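Local coordinates for acetoin utilization protein (Exiguobacterium sibiricum, PDB 2Q04) that probably acts as an acetyltransferase of the GNAT family, moving an acetyl group from acetyl-CoA to a substrate not yet defined, possibly in acetoin metabolism, at residues A[36-42]-A[100-106]; A[58-64]-A[76-80]; A[132-138]-A[178-184]. Residues are numbered along the deposited sequence.

Contact 1: residues A[36-42]-A[100-106]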
loop_
_atom_site.group_PDB
_atom_site.type_symbol
_atom_site.label_atom_id
_atom_site.label_comp_id
_atom_site.label_asym_id
_atom_site.label_seq_id
_atom_site.Cartn_x
_atom_site.Cartn_y
_atom_site.Cartn_z
ATOM N N ASP A 36 -0.501 -0.737 -17.272
ATOM C CA ASP A 36 0.407 -1.617 -17.987
ATOM C C ASP A 36 -0.115 -3.065 -17.923
ATOM O O ASP A 36 -0.597 -3.503 -16.871
ATOM C CB ASP A 36 1.798 -1.546 -17.370
ATOM C CG ASP A 36 2.820 -2.274 -18.177
ATOM O OD1 ASP A 36 3.225 -1.745 -19.232
ATOM O OD2 ASP A 36 3.229 -3.380 -17.762
ATOM N N PRO A 37 -0.001 -3.822 -19.047
ATOM C CA PRO A 37 -0.527 -5.205 -19.093
ATOM C C PRO A 37 0.094 -6.157 -18.056
ATOM O O PRO A 37 -0.478 -7.208 -17.773
ATOM C CB PRO A 37 -0.172 -5.669 -20.513
ATOM C CG PRO A 37 0.042 -4.415 -21.292
ATOM C CD PRO A 37 0.597 -3.424 -20.337
ATOM N N GLY A 38 1.241 -5.774 -17.486
ATOM C CA GLY A 38 1.951 -6.628 -16.535
ATOM C C GLY A 38 1.578 -6.408 -15.074
ATOM O O GLY A 38 2.293 -6.864 -14.180
ATOM N N LEU A 39 0.458 -5.723 -14.827
ATOM C CA LEU A 39 -0.002 -5.464 -13.450
ATOM C C LEU A 39 -1.251 -6.294 -13.139
ATOM O O LEU A 39 -2.325 -5.748 -12.850
ATOM C CB LEU A 39 -0.286 -3.969 -13.256
ATOM C CG LEU A 39 0.940 -3.036 -13.370
ATOM C CD1 LEU A 39 0.509 -1.597 -13.504
ATOM C CD2 LEU A 39 1.871 -3.204 -12.184
ATOM N N THR A 40 -1.080 -7.621 -13.132
ATOM C CA THR A 40 -2.209 -8.562 -12.990
ATOM C C THR A 40 -2.094 -9.465 -11.715
ATOM O O THR A 40 -2.612 -10.590 -11.692
ATOM C CB THR A 40 -2.315 -9.482 -14.245
ATOM O OG1 THR A 40 -1.075 -10.172 -14.443
ATOM C CG2 THR A 40 -2.636 -8.658 -15.491
ATOM N N ALA A 41 -1.464 -8.939 -10.659
ATOM C CA ALA A 41 -1.257 -9.711 -9.414
ATOM C C ALA A 41 -2.533 -9.794 -8.569
ATOM O O ALA A 41 -2.688 -10.713 -7.759
ATOM C CB ALA A 41 -0.120 -9.105 -8.592
ATOM N N PHE A 42 -3.426 -8.822 -8.739
ATOM C CA PHE A 42 -4.690 -8.805 -7.998
ATOM C C PHE A 42 -5.862 -9.139 -8.899
ATOM O O PHE A 42 -6.711 -9.952 -8.541
ATOM C CB PHE A 42 -4.886 -7.460 -7.310
ATOM C CG PHE A 42 -3.917 -7.221 -6.190
ATOM C CD1 PHE A 42 -4.091 -7.856 -4.959
ATOM C CD2 PHE A 42 -2.777 -6.458 -6.389
ATOM C CE1 PHE A 42 -3.173 -7.686 -3.935
ATOM C CE2 PHE A 42 -1.855 -6.280 -5.365
ATOM C CZ PHE A 42 -2.060 -6.896 -4.133
ATOM N N ALA A 100 -2.544 -1.776 -1.552
ATOM C CA ALA A 100 -1.617 -2.561 -2.339
ATOM C C ALA A 100 -0.547 -1.688 -2.997
ATOM O O ALA A 100 -0.640 -0.458 -3.009
ATOM C CB ALA A 100 -2.373 -3.358 -3.394
ATOM N N ILE A 101 0.483 -2.349 -3.507
ATOM C CA ILE A 101 1.569 -1.700 -4.212
ATOM C C ILE A 101 2.087 -2.675 -5.240
ATOM O O ILE A 101 2.488 -3.774 -4.904
ATOM C CB ILE A 101 2.708 -1.289 -3.248
ATOM C CG1 ILE A 101 3.797 -0.517 -3.990
ATOM C CG2 ILE A 101 3.302 -2.495 -2.568
ATOM C CD1 ILE A 101 4.800 0.129 -3.072
ATOM N N GLU A 102 1.988 -2.306 -6.502
ATOM C CA GLU A 102 2.356 -3.204 -7.575
ATOM C C GLU A 102 3.181 -2.478 -8.636
ATOM O O GLU A 102 2.979 -1.310 -8.888
ATOM C CB GLU A 102 1.092 -3.821 -8.201
ATOM C CG GLU A 102 1.361 -5.053 -9.052
ATOM C CD GLU A 102 0.079 -5.698 -9.599
ATOM O OE1 GLU A 102 -1.043 -5.238 -9.233
ATOM O OE2 GLU A 102 0.199 -6.671 -10.392
ATOM N N VAL A 103 4.136 -3.192 -9.218
ATOM C CA VAL A 103 5.039 -2.628 -10.211
ATOM C C VAL A 103 5.320 -3.671 -11.286
ATOM O O VAL A 103 5.684 -4.802 -10.971
ATOM C CB VAL A 103 6.384 -2.217 -9.565
ATOM C CG1 VAL A 103 7.367 -1.726 -10.634
ATOM C CG2 VAL A 103 6.160 -1.152 -8.484
ATOM N N ALA A 104 5.159 -3.287 -12.556
ATOM C CA ALA A 104 5.405 -4.207 -13.673
ATOM C C ALA A 104 6.756 -4.907 -13.513
ATOM O O ALA A 104 7.740 -4.290 -13.119
ATOM C CB ALA A 104 5.349 -3.461 -14.999
ATOM N N ALA A 105 6.788 -6.195 -13.851
ATOM C CA ALA A 105 7.977 -7.044 -13.648
ATOM C C ALA A 105 9.263 -6.480 -14.290
ATOM O O ALA A 105 10.338 -6.532 -13.686
ATOM C CB ALA A 105 7.705 -8.452 -14.172
ATOM N N ARG A 106 9.146 -5.947 -15.504
ATOM C CA ARG A 106 10.321 -5.431 -16.228
ATOM C C ARG A 106 10.938 -4.197 -15.545
ATOM O O ARG A 106 12.077 -3.822 -15.843
ATOM C CB ARG A 106 9.966 -5.108 -17.688
ATOM C CG ARG A 106 9.090 -3.878 -17.873
ATOM C CD ARG A 106 8.899 -3.565 -19.368
ATOM N NE ARG A 106 8.207 -2.290 -19.587
ATOM C CZ ARG A 106 6.889 -2.113 -19.466
ATOM N NH1 ARG A 106 6.104 -3.129 -19.094
ATOM N NH2 ARG A 106 6.355 -0.911 -19.690
HETATM O O HOH W 1 -3.482 -6.174 -10.390
#

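Contact 2: residues A[58-64]-A[76-80]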
loop_
_atom_site.group_PDB
_atom_site.type_symbol
_atom_site.label_atom_id
_atom_site.label_comp_id
_atom_site.label_asym_id
_atom_site.label_seq_id
_atom_site.Cartn_x
_atom_site.Cartn_y
_atom_site.Cartn_z
ATOM N N LEU A 58 -12.736 8.016 -3.542
ATOM C CA LEU A 58 -13.122 7.985 -2.130
ATOM C C LEU A 58 -12.623 9.221 -1.391
ATOM O O LEU A 58 -11.560 9.773 -1.719
ATOM C CB LEU A 58 -12.578 6.733 -1.451
ATOM C CG LEU A 58 -13.141 5.400 -1.934
ATOM C CD1 LEU A 58 -12.321 4.245 -1.352
ATOM C CD2 LEU A 58 -14.628 5.264 -1.565
ATOM N N GLU A 59 -13.365 9.610 -0.354
ATOM C CA GLU A 59 -13.019 10.766 0.460
ATOM C C GLU A 59 -11.581 10.663 0.980
ATOM O O GLU A 59 -10.805 11.604 0.863
ATOM C CB GLU A 59 -13.994 10.887 1.641
ATOM C CG GLU A 59 -13.977 12.253 2.326
ATOM N N GLU A 60 -11.227 9.497 1.515
ATOM C CA GLU A 60 -9.889 9.281 2.078
ATOM C C GLU A 60 -8.907 8.646 1.059
ATOM O O GLU A 60 -7.690 8.598 1.300
ATOM C CB GLU A 60 -9.977 8.401 3.341
ATOM C CG GLU A 60 -10.033 6.865 3.077
ATOM C CD GLU A 60 -11.386 6.379 2.522
ATOM O OE1 GLU A 60 -12.343 7.194 2.425
ATOM O OE2 GLU A 60 -11.488 5.175 2.201
ATOM N N GLY A 61 -9.440 8.187 -0.076
ATOM C CA GLY A 61 -8.653 7.422 -1.061
ATOM C C GLY A 61 -7.491 8.185 -1.693
ATOM O O GLY A 61 -7.621 9.350 -2.036
ATOM N N ARG A 62 -6.355 7.497 -1.855
ATOM C CA ARG A 62 -5.172 8.067 -2.498
ATOM C C ARG A 62 -4.515 7.044 -3.406
ATOM O O ARG A 62 -4.173 5.923 -2.970
ATOM C CB ARG A 62 -4.156 8.520 -1.455
ATOM C CG ARG A 62 -4.674 9.530 -0.518
ATOM C CD ARG A 62 -3.597 10.078 0.336
ATOM N NE ARG A 62 -4.085 11.193 1.139
ATOM C CZ ARG A 62 -3.317 12.163 1.639
ATOM N NH1 ARG A 62 -2.008 12.176 1.401
ATOM N NH2 ARG A 62 -3.865 13.140 2.355
ATOM N N ILE A 63 -4.304 7.434 -4.658
ATOM C CA ILE A 63 -3.597 6.600 -5.619
ATOM C C ILE A 63 -2.353 7.348 -6.114
ATOM O O ILE A 63 -2.458 8.373 -6.756
ATOM C CB ILE A 63 -4.498 6.253 -6.846
ATOM C CG1 ILE A 63 -5.770 5.485 -6.403
ATOM C CG2 ILE A 63 -3.705 5.445 -7.890
ATOM C CD1 ILE A 63 -5.505 4.084 -5.856
ATOM N N ILE A 64 -1.188 6.865 -5.723
ATOM C CA ILE A 64 0.064 7.382 -6.232
ATOM C C ILE A 64 0.550 6.413 -7.306
ATOM O O ILE A 64 0.484 5.187 -7.124
ATOM C CB ILE A 64 1.137 7.524 -5.096
ATOM C CG1 ILE A 64 0.800 8.719 -4.181
ATOM C CG2 ILE A 64 2.541 7.711 -5.693
ATOM C CD1 ILE A 64 -0.498 8.567 -3.398
ATOM N N VAL A 76 0.567 2.583 -5.892
ATOM C CA VAL A 76 0.384 2.246 -4.508
ATOM C C VAL A 76 -0.902 2.906 -4.043
ATOM O O VAL A 76 -1.161 4.073 -4.377
ATOM C CB VAL A 76 1.590 2.698 -3.632
ATOM C CG1 VAL A 76 1.770 4.208 -3.689
ATOM C CG2 VAL A 76 1.408 2.233 -2.199
ATOM N N THR A 77 -1.737 2.143 -3.311
ATOM C CA THR A 77 -3.092 2.605 -2.940
ATOM C C THR A 77 -3.244 2.818 -1.448
ATOM O O THR A 77 -2.609 2.141 -0.646
ATOM C CB THR A 77 -4.167 1.600 -3.378
ATOM O OG1 THR A 77 -4.135 0.452 -2.518
ATOM C CG2 THR A 77 -3.952 1.171 -4.812
ATOM N N PHE A 78 -4.104 3.779 -1.084
ATOM C CA PHE A 78 -4.436 4.042 0.308
ATOM C C PHE A 78 -5.901 4.258 0.423
ATOM O O PHE A 78 -6.495 4.954 -0.395
ATOM C CB PHE A 78 -3.709 5.277 0.823
ATOM C CG PHE A 78 -2.257 5.159 0.793
ATOM C CD1 PHE A 78 -1.564 4.685 1.895
ATOM C CD2 PHE A 78 -1.542 5.505 -0.352
ATOM C CE1 PHE A 78 -0.176 4.554 1.862
ATOM C CE2 PHE A 78 -0.166 5.383 -0.391
ATOM C CZ PHE A 78 0.521 4.913 0.720
ATOM N N LEU A 79 -6.501 3.657 1.439
ATOM C CA LEU A 79 -7.920 3.825 1.713
ATOM C C LEU A 79 -8.213 3.259 3.077
ATOM O O LEU A 79 -7.332 2.656 3.708
ATOM C CB LEU A 79 -8.773 3.109 0.647
ATOM C CG LEU A 79 -8.659 1.575 0.557
ATOM C CD1 LEU A 79 -9.752 1.023 -0.349
ATOM C CD2 LEU A 79 -7.264 1.132 0.069
ATOM N N TYR A 80 -9.444 3.435 3.548
ATOM C CA TYR A 80 -9.839 2.860 4.829
ATOM C C TYR A 80 -9.921 1.355 4.716
ATOM O O TYR A 80 -10.257 0.832 3.658
ATOM C CB TYR A 80 -11.176 3.429 5.306
ATOM C CG TYR A 80 -11.072 4.807 5.915
ATOM C CD1 TYR A 80 -10.073 5.106 6.839
ATOM C CD2 TYR A 80 -12.015 5.782 5.631
ATOM C CE1 TYR A 80 -9.977 6.345 7.403
ATOM C CE2 TYR A 80 -11.935 7.038 6.203
ATOM C CZ TYR A 80 -10.916 7.314 7.094
ATOM O OH TYR A 80 -10.827 8.562 7.674
#

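Contact 3: residues A[132-138]-A[178-184]. With CA (calcium ion), chain G; EDO (1,2-ethanediol), chain K; EDO (1,2-ethanediol), chain J.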
loop_
_atom_site.group_PDB
_atom_site.type_symbol
_atom_site.label_atom_id
_atom_site.label_comp_id
_atom_site.label_asym_id
_atom_site.label_seq_id
_atom_site.Cartn_x
_atom_site.Cartn_y
_atom_site.Cartn_z
ATOM N N LEU A 132 -1.558 0.916 8.245
ATOM C CA LEU A 132 -1.251 -0.489 8.307
ATOM C C LEU A 132 -1.355 -1.097 6.929
ATOM O O LEU A 132 -1.941 -0.512 6.034
ATOM C CB LEU A 132 -2.189 -1.212 9.310
ATOM C CG LEU A 132 -3.729 -1.218 9.061
ATOM C CD1 LEU A 132 -4.133 -2.202 7.958
ATOM C CD2 LEU A 132 -4.457 -1.566 10.348
ATOM N N THR A 133 -0.761 -2.266 6.758
ATOM C CA THR A 133 -0.823 -2.977 5.482
ATOM C C THR A 133 -0.675 -4.477 5.716
ATOM O O THR A 133 -0.043 -4.902 6.684
ATOM C CB THR A 133 0.313 -2.468 4.464
ATOM O OG1 THR A 133 -0.119 -2.664 3.119
ATOM C CG2 THR A 133 1.606 -3.195 4.677
ATOM N N THR A 134 -1.282 -5.264 4.844
ATOM C CA THR A 134 -1.207 -6.711 4.923
ATOM C C THR A 134 -0.641 -7.260 3.640
ATOM O O THR A 134 -1.006 -6.809 2.557
ATOM C CB THR A 134 -2.579 -7.314 5.119
ATOM O OG1 THR A 134 -3.464 -6.821 4.102
ATOM C CG2 THR A 134 -3.130 -6.956 6.484
ATOM N N GLU A 135 0.256 -8.241 3.758
ATOM C CA GLU A 135 0.886 -8.879 2.584
ATOM C C GLU A 135 0.792 -10.399 2.715
ATOM O O GLU A 135 1.189 -10.957 3.723
ATOM C CB GLU A 135 2.357 -8.445 2.464
ATOM C CG GLU A 135 2.551 -6.985 1.968
ATOM C CD GLU A 135 2.236 -6.812 0.473
ATOM O OE1 GLU A 135 2.325 -7.809 -0.267
ATOM O OE2 GLU A 135 1.901 -5.673 0.044
ATOM N N TYR A 136 0.240 -11.050 1.687
ATOM C CA TYR A 136 0.047 -12.486 1.686
ATOM C C TYR A 136 0.802 -13.126 0.523
ATOM O O TYR A 136 0.724 -12.646 -0.609
ATOM C CB TYR A 136 -1.428 -12.810 1.551
ATOM C CG TYR A 136 -2.308 -12.111 2.551
ATOM C CD1 TYR A 136 -2.732 -12.760 3.709
ATOM C CD2 TYR A 136 -2.745 -10.815 2.331
ATOM C CE1 TYR A 136 -3.569 -12.126 4.628
ATOM C CE2 TYR A 136 -3.575 -10.165 3.250
ATOM C CZ TYR A 136 -3.985 -10.832 4.390
ATOM O OH TYR A 136 -4.813 -10.211 5.282
ATOM N N TYR A 137 1.436 -14.273 0.783
ATOM C CA TYR A 137 2.284 -14.942 -0.228
ATOM C C TYR A 137 1.526 -15.203 -1.552
ATOM O O TYR A 137 2.136 -15.249 -2.630
ATOM C CB TYR A 137 2.832 -16.282 0.318
ATOM C CG TYR A 137 1.913 -17.463 0.041
ATOM C CD1 TYR A 137 1.874 -18.059 -1.226
ATOM C CD2 TYR A 137 1.056 -17.954 1.020
ATOM C CE1 TYR A 137 1.016 -19.107 -1.502
ATOM C CE2 TYR A 137 0.200 -19.027 0.755
ATOM C CZ TYR A 137 0.172 -19.583 -0.513
ATOM O OH TYR A 137 -0.687 -20.630 -0.797
ATOM N N TRP A 138 0.203 -15.395 -1.458
ATOM C CA TRP A 138 -0.609 -15.813 -2.630
ATOM C C TRP A 138 -0.925 -14.676 -3.658
ATOM O O TRP A 138 -1.651 -14.903 -4.631
ATOM C CB TRP A 138 -1.912 -16.526 -2.178
ATOM C CG TRP A 138 -2.740 -15.762 -1.153
ATOM C CD1 TRP A 138 -3.511 -14.666 -1.381
ATOM C CD2 TRP A 138 -2.919 -16.095 0.235
ATOM N NE1 TRP A 138 -4.127 -14.266 -0.217
ATOM C CE2 TRP A 138 -3.790 -15.141 0.786
ATOM C CE3 TRP A 138 -2.405 -17.091 1.065
ATOM C CZ2 TRP A 138 -4.164 -15.155 2.138
ATOM C CZ3 TRP A 138 -2.780 -17.106 2.418
ATOM C CH2 TRP A 138 -3.647 -16.151 2.930
ATOM N N HIS A 178 0.611 -18.552 7.634
ATOM C CA HIS A 178 1.914 -18.782 6.970
ATOM C C HIS A 178 2.903 -17.700 7.446
ATOM O O HIS A 178 2.628 -16.523 7.304
ATOM C CB HIS A 178 1.742 -18.682 5.415
ATOM C CG HIS A 178 2.908 -19.237 4.623
ATOM N ND1 HIS A 178 4.119 -18.586 4.517
ATOM C CD2 HIS A 178 3.009 -20.341 3.841
ATOM C CE1 HIS A 178 4.929 -19.291 3.746
ATOM N NE2 HIS A 178 4.278 -20.357 3.322
ATOM N N PRO A 179 4.059 -18.114 8.031
ATOM C CA PRO A 179 5.028 -17.157 8.577
ATOM C C PRO A 179 5.513 -16.094 7.576
ATOM O O PRO A 179 5.978 -15.042 7.985
ATOM C CB PRO A 179 6.196 -18.036 8.992
ATOM C CG PRO A 179 5.644 -19.330 9.202
ATOM C CD PRO A 179 4.473 -19.494 8.287
ATOM N N ALA A 180 5.448 -16.396 6.286
ATOM C CA ALA A 180 5.875 -15.439 5.266
ATOM C C ALA A 180 4.919 -14.237 5.191
ATOM O O ALA A 180 5.343 -13.109 4.882
ATOM C CB ALA A 180 5.985 -16.105 3.916
ATOM N N ASN A 181 3.633 -14.469 5.464
ATOM C CA ASN A 181 2.658 -13.363 5.499
ATOM C C ASN A 181 3.016 -12.415 6.625
ATOM O O ASN A 181 3.714 -12.797 7.574
ATOM C CB ASN A 181 1.235 -13.878 5.700
ATOM C CG ASN A 181 0.812 -14.861 4.641
ATOM O OD1 ASN A 181 1.361 -14.884 3.536
ATOM N ND2 ASN A 181 -0.166 -15.693 4.970
ATOM N N CYS A 182 2.558 -11.182 6.537
ATOM C CA CYS A 182 2.846 -10.232 7.585
ATOM C C CYS A 182 1.932 -9.016 7.617
ATOM O O CYS A 182 1.347 -8.619 6.613
ATOM C CB CYS A 182 4.316 -9.768 7.505
ATOM S SG CYS A 182 4.743 -8.778 6.035
ATOM N N LEU A 183 1.792 -8.466 8.807
ATOM C CA LEU A 183 1.147 -7.207 9.017
ATOM C C LEU A 183 2.230 -6.203 9.289
ATOM O O LEU A 183 3.146 -6.464 10.061
ATOM C CB LEU A 183 0.213 -7.290 10.236
ATOM C CG LEU A 183 -0.241 -5.972 10.879
ATOM C CD1 LEU A 183 -1.226 -5.218 9.970
ATOM C CD2 LEU A 183 -0.869 -6.266 12.228
HETATM N N MSE A 184 2.152 -5.070 8.642
HETATM C CA MSE A 184 3.096 -3.992 8.890
HETATM C C MSE A 184 2.331 -2.726 9.060
HETATM O O MSE A 184 1.196 -2.621 8.603
HETATM C CB MSE A 184 4.078 -3.847 7.726
HETATM C CG MSE A 184 4.885 -5.073 7.454
HETATM SE SE MSE A 184 6.131 -4.797 6.058
HETATM C CE MSE A 184 7.252 -3.463 6.919
HETATM CA CA CA G . -2.362 -5.566 0.945
HETATM C C1 EDO K . 3.025 -13.669 12.559
HETATM O O1 EDO K . 2.601 -12.813 13.643
HETATM C C2 EDO K . 3.184 -12.840 11.278
HETATM O O2 EDO K . 3.941 -13.549 10.276
HETATM C C1 EDO J . 3.403 -7.779 -4.324
HETATM O O1 EDO J . 3.954 -7.475 -3.022
HETATM C C2 EDO J . 1.996 -7.227 -4.443
HETATM O O2 EDO J . 1.306 -7.897 -5.495
HETATM O O HOH W 2 -0.230 -4.400 1.110
HETATM O O HOH W 3 -2.990 -4.003 2.990
HETATM O O HOH W 4 -4.561 -7.097 0.460
#

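Contact 1: residues A[36-42]-A[100-106]
A connecting loop of the GNAT fold, running from strand 34-35 to helix 45-56, here lies along the end of central strand 95-103, close to where that strand leads on to helix 112-121; in relatives the loop ahead of this helix holds the pyrophosphate of acetyl-CoA. The loop opens with a type I turn, Leu-39 N to Asp-36 O 3.2 Å. Asp-36 OD2 also accepts from Gly-38 N at 3.1 Å, an Asx turn, and a CB on residue 38 would crowd this same oxygen, so glycine suits the position; Pro-37 supplies the fixed phi of the turn. The carboxylate also forms a salt bridge with Arg-106: OD1 of Asp-36 receives NH1 at 3.2 Å and NH2 at 3.3 Å, and a weak bond joins Arg-106 NH1 to Asp-36 OD2 at 3.2 Å. Further along, buried Glu-102 extends toward the loop and accepts from Ala-41 N through OE2 at 2.8 Å. Its OE1 lies 2.9 Å from water 1, which accepts from Phe-42 N at 3.1 Å and is 2.8 Å from Leu-39 O. Glu-102 thus holds residues 39-42, which make no backbone hydrogen bond to segment 100-106. Apolar contacts fill in around it: Leu-39 CD2 is 3.7 Å from Glu-102 CG, and Phe-42 CE2 is 3.6 Å from Ala-100 CB, where a small methyl leaves room for the ring. Strand 71-79 flanks 95-103, and its Tyr-75 touches Phe-42; helix 45-56 touches Thr-40 and Phe-42, while Ile-101 and Val-103 point the other way, onto helix 112-121.

Contact 2: residues A[58-64]-A[76-80]
Strands 62-68 and 71-79 form an antiparallel beta hairpin in the GNAT sheet, and these segments are its open end, with the short axes 4.9 Å apart at 169°. Two hydrogen-bonded pairs satisfy the facing backbone groups. Arg-62 N gives to Phe-78 O and Phe-78 N to Arg-62 O, both at 2.9 Å; Ile-64 N reaches Val-76 O at 3.1 Å and Val-76 N reaches Ile-64 O at 2.9 Å. Between them, the non-hydrogen-bonded pair Ile-63 and Thr-77 turns its backbone polar groups outward, to Val-25 on one edge and Ala-100 on the other, and Thr-77 OG1 also bonds Ala-100 N. Where the ladder ends, a side chain stands in for a strand: Glu-60 OE2 accepts from Tyr-80 N at 3.0 Å, while Glu-60 CG makes a CH-pi contact 3.7 Å from the Tyr-80 ring centroid. The Tyr-80 hydroxyl bonds Gly-1 N and Pro-93 O, Lys-5 NZ meets the carbonyls of Leu-58 and Gly-61, and the buried charge of Arg-62 is met by Asp-123. Ile-63 and Thr-77 pack on one face, CD1 to CG2 3.5 Å, against helix 45-56; Ile-64, Val-76 and Phe-78 pack on the other, toward helix 112-121, with Ile-64 CB 3.7 Å from Val-76 CG1. The ladder and its outside partners leave the main polar groups of a largely buried hairpin end matched.

Contact 3: residues A[132-138]-A[178-184]
Backbone hydrogen bonds define this contact, an antiparallel pairing of strands 130-135 and 182-187 whose short axes lie 4.8 Å apart at 162°. Thr-133 N to Met-184 O (2.7 Å) and Met-184 N to Thr-133 O (2.9 Å) make one pair; Glu-135 N to Cys-182 O and Cys-182 N to Glu-135 O, both 3.1 Å, make the next. Beyond them Asn-181, the last residue of a type I turn starting at His-178, continues the pairing with its amide: OD1 accepts from Tyr-137 N at 2.8 Å. Apolar contacts are looser. Leu-183 CD1 meets Leu-132 CB at 4.2 Å and Thr-134 CG2 at 4.3 Å, and selenomethionine Met-184 has its CB 4.0 Å from Thr-133 CG2. Metal coordination comes from the side of the first strand that faces strand 95-103. Calcium is bound by Thr-134 O at 2.5 Å, by waters 2, 3 and 4 at 2.4, 2.6 and 2.7 Å, and by Gly-99 O. Water 2 donates to Thr-133 OG1 and Glu-135 OE2, each at 2.7 Å, and water 3 accepts from Thr-134 N at 2.8 Å. Thr-133 OG1 also bonds Leu-98 O, and Glu-135 OE1 bonds Trp-140 NE1. Carbonyls on two neighbouring strands thus meet through a hydrated ion where GNAT enzymes part these strands to admit acetyl-CoA, consistent with the cation occupying part of a polar cofactor cleft.

Overall arrangement
From the N terminus, the chain passes strand 34-35 and enters contact 1, whose large loop closes only when strand 95-103 returns alongside residues 36-42. Within that loop lies contact 2, the short-range hairpin of strands 62-68 and 71-79, so helix 45-56 and the hairpin are both enclosed. The two contacts touch directly: Ala-100 O lies 2.8 Å from Thr-77 N, a probable hydrogen bond between neighbouring strands. Contact 3 follows in series, after helix 112-121; it closes a helix-rich loop and adds strand 182-187 to strand 130-135. Contacts 2 and 3 lie on opposite sides of the chain's centre, yet all three reach one mixed sheet, in which strand 95-103 stands between 71-79 and 130-135.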